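Local atomic coordinates of T-cell surface glycoprotein YE1/48 (Mus musculus, PDB entry 1QO3), a protein that serves as an inhibitory receptor on natural killer cells, recognising H-2d class I molecules through its C-type lectin-like domain and thereby preventing lysis of the target cell. Residues Leu63-Asp68 and Ile125-Lys130. The protein carries 1 engineered substitution. Numbering follows the deposited sequence.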
ATOM      1  N   LEU C  63     -14.901   0.141  -2.495  1.00 16.67           N
ATOM      2  CA  LEU C  63     -13.684   0.798  -2.055  1.00 15.87           C
ATOM      3  C   LEU C  63     -14.057   2.123  -1.409  1.00 15.64           C
ATOM      4  O   LEU C  63     -13.300   2.652  -0.593  1.00 15.61           O
ATOM      5  CB  LEU C  63     -12.763   1.095  -3.241  1.00 15.21           C
ATOM      6  CG  LEU C  63     -12.236  -0.078  -4.068  1.00 17.00           C
ATOM      7  CD1 LEU C  63     -11.379   0.464  -5.198  1.00 13.42           C
ATOM      8  CD2 LEU C  63     -11.434  -1.031  -3.184  1.00 12.22           C
ATOM      9  N   VAL C  64     -15.224   2.659  -1.774  1.00 14.75           N
ATOM     10  CA  VAL C  64     -15.644   3.957  -1.245  1.00 13.79           C
ATOM     11  C   VAL C  64     -16.954   4.045  -0.467  1.00 16.62           C
ATOM     12  O   VAL C  64     -17.164   5.026   0.248  1.00 19.11           O
ATOM     13  CB  VAL C  64     -15.712   5.020  -2.365  1.00 13.67           C
ATOM     14  CG1 VAL C  64     -14.386   5.087  -3.099  1.00 11.08           C
ATOM     15  CG2 VAL C  64     -16.850   4.701  -3.333  1.00 13.25           C
ATOM     16  N   VAL C  65     -17.842   3.060  -0.596  1.00 16.91           N
ATOM     17  CA  VAL C  65     -19.105   3.118   0.149  1.00 20.28           C
ATOM     18  C   VAL C  65     -18.903   2.762   1.623  1.00 22.57           C
ATOM     19  O   VAL C  65     -18.038   1.947   1.966  1.00 21.44           O
ATOM     20  CB  VAL C  65     -20.191   2.176  -0.440  1.00 20.48           C
ATOM     21  CG1 VAL C  65     -20.454   2.534  -1.905  1.00 18.70           C
ATOM     22  CG2 VAL C  65     -19.766   0.717  -0.286  1.00 20.51           C
ATOM     23  N   PRO C  66     -19.707   3.372   2.511  1.00 23.68           N
ATOM     24  CA  PRO C  66     -19.690   3.185   3.967  1.00 24.59           C
ATOM     25  C   PRO C  66     -19.753   1.726   4.419  1.00 27.40           C
ATOM     26  O   PRO C  66     -20.302   0.869   3.719  1.00 29.52           O
ATOM     27  CB  PRO C  66     -20.925   3.959   4.427  1.00 25.70           C
ATOM     28  CG  PRO C  66     -21.060   5.046   3.389  1.00 24.14           C
ATOM     29  CD  PRO C  66     -20.788   4.295   2.114  1.00 24.79           C
ATOM     30  N   SER C  67     -19.186   1.440   5.589  1.00 28.71           N
ATOM     31  CA  SER C  67     -19.243   0.087   6.125  1.00 29.36           C
ATOM     32  C   SER C  67     -20.712  -0.108   6.515  1.00 29.99           C
ATOM     33  O   SER C  67     -21.226  -1.230   6.524  1.00 31.00           O
ATOM     34  CB  SER C  67     -18.315  -0.067   7.345  1.00 29.09           C
ATOM     35  OG  SER C  67     -18.651   0.831   8.391  1.00 27.25           O
ATOM     36  N   ASP C  68     -21.382   1.000   6.834  1.00 30.02           N
ATOM     37  CA  ASP C  68     -22.806   0.958   7.159  1.00 29.87           C
ATOM     38  C   ASP C  68     -23.492   0.752   5.823  1.00 28.81           C
ATOM     39  O   ASP C  68     -23.044   1.264   4.803  1.00 28.78           O
ATOM     40  CB  ASP C  68     -23.298   2.277   7.761  1.00 31.43           C
ATOM     41  CG  ASP C  68     -22.851   2.469   9.190  1.00 31.87           C
ATOM     42  OD1 ASP C  68     -22.629   1.454   9.888  1.00 31.77           O
ATOM     43  OD2 ASP C  68     -22.740   3.640   9.613  1.00 33.03           O
ATOM     44  N   ILE C 125     -29.009   5.014   4.432  1.00 15.26           N
ATOM     45  CA  ILE C 125     -28.563   5.990   3.443  1.00 14.02           C
ATOM     46  C   ILE C 125     -29.090   5.544   2.076  1.00 14.48           C
ATOM     47  O   ILE C 125     -29.289   4.347   1.855  1.00 12.67           O
ATOM     48  CB  ILE C 125     -27.016   6.006   3.383  1.00 14.77           C
ATOM     49  CG1 ILE C 125     -26.450   6.595   4.681  1.00 15.93           C
ATOM     50  CG2 ILE C 125     -26.539   6.758   2.157  1.00 12.44           C
ATOM     51  CD1 ILE C 125     -24.952   6.351   4.855  1.00 16.40           C
ATOM     52  N   CYS C 126     -29.325   6.491   1.170  1.00 13.58           N
ATOM     53  CA  CYS C 126     -29.789   6.147  -0.176  1.00 13.64           C
ATOM     54  C   CYS C 126     -28.675   6.386  -1.180  1.00 14.25           C
ATOM     55  O   CYS C 126     -27.995   7.406  -1.098  1.00 15.56           O
ATOM     56  CB  CYS C 126     -30.926   7.049  -0.644  1.00 13.68           C
ATOM     57  SG  CYS C 126     -32.345   7.318   0.438  1.00 16.54           S
ATOM     58  N   ILE C 127     -28.480   5.470  -2.125  1.00 13.32           N
ATOM     59  CA  ILE C 127     -27.490   5.719  -3.164  1.00 14.31           C
ATOM     60  C   ILE C 127     -28.288   5.972  -4.448  1.00 15.30           C
ATOM     61  O   ILE C 127     -28.966   5.072  -4.947  1.00 14.99           O
ATOM     62  CB  ILE C 127     -26.536   4.530  -3.420  1.00 14.16           C
ATOM     63  CG1 ILE C 127     -25.764   4.166  -2.154  1.00 10.83           C
ATOM     64  CG2 ILE C 127     -25.530   4.919  -4.504  1.00 12.60           C
ATOM     65  CD1 ILE C 127     -24.786   3.011  -2.371  1.00 11.87           C
ATOM     66  N   CYS C 128     -28.237   7.203  -4.957  1.00 14.44           N
ATOM     67  CA  CYS C 128     -28.944   7.550  -6.191  1.00 15.78           C
ATOM     68  C   CYS C 128     -27.939   7.577  -7.351  1.00 16.24           C
ATOM     69  O   CYS C 128     -26.842   8.115  -7.220  1.00 16.67           O
ATOM     70  CB  CYS C 128     -29.630   8.917  -6.072  1.00 14.46           C
ATOM     71  SG  CYS C 128     -30.900   9.113  -4.760  1.00 16.63           S
ATOM     72  N   GLY C 129     -28.322   6.993  -8.482  1.00 17.40           N
ATOM     73  CA  GLY C 129     -27.437   6.953  -9.632  1.00 16.16           C
ATOM     74  C   GLY C 129     -27.854   7.833 -10.793  1.00 16.96           C
ATOM     75  O   GLY C 129     -29.049   8.062 -11.028  1.00 15.10           O
ATOM     76  N   LYS C 130     -26.860   8.336 -11.517  1.00 15.94           N
ATOM     77  CA  LYS C 130     -27.104   9.188 -12.673  1.00 18.55           C
ATOM     78  C   LYS C 130     -26.212   8.751 -13.831  1.00 20.04           C
ATOM     79  O   LYS C 130     -24.983   8.791 -13.730  1.00 19.70           O
ATOM     80  CB  LYS C 130     -26.819  10.653 -12.330  1.00 18.23           C
ATOM     81  CG  LYS C 130     -27.208  11.628 -13.451  1.00 20.91           C
ATOM     82  CD  LYS C 130     -26.944  13.081 -13.068  1.00 20.25           C
ATOM     83  CE  LYS C 130     -27.592  14.051 -14.067  1.00 23.28           C
ATOM     84  NZ  LYS C 130     -27.480  15.483 -13.624  1.00 22.15           N
TER
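V65 and P66, in the loop that leaves helix 55-64, rest against the ends of I127 and I125 on strand 124-131. Both meetings are apolar and made by methyl and methylene groups. CG1 of V65 stands 4.4 Å from CD1 of I127; CG of P66, the outer carbon of its ring, lies 4.4 Å from CD1 of I125. These are loose van der Waals approaches, and the backbones stay well apart, with the CA atoms of V65 and I127 9.4 Å from each other. The isoleucines bridge that gap because each is extended at its far end: CD1 lies anti to CA, with chi2 of -179° in I127 and 166° in I125, which carries the terminal methyl out from the strand. About 107 Å² is buried between the segments in all.

Neighbouring apolar side chains pack around these pairs. F28 of strand 24-30 and L110 of strand 107-110 each touch both V65 and I127, while C70 packs on both isoleucines.

Backbone hydrogen bonds hold each side in place: I125 and I127 both pair with W71 of the parallel strand 70-77, and P66 with K112. On the other side of the strand, C126 and C128 point away from the loop and form disulfides with C38 and C42 of helix 35-44. L63 O accepts a hydrogen bond from S67 OG of the second subunit, whose P66 also packs on L63.

Strand 124-131 thus carries cystines to one helix on one face and isoleucines toward the exit of the other helix on the opposite face, as expected for the hydrophobic core of a C-type lectin-like domain.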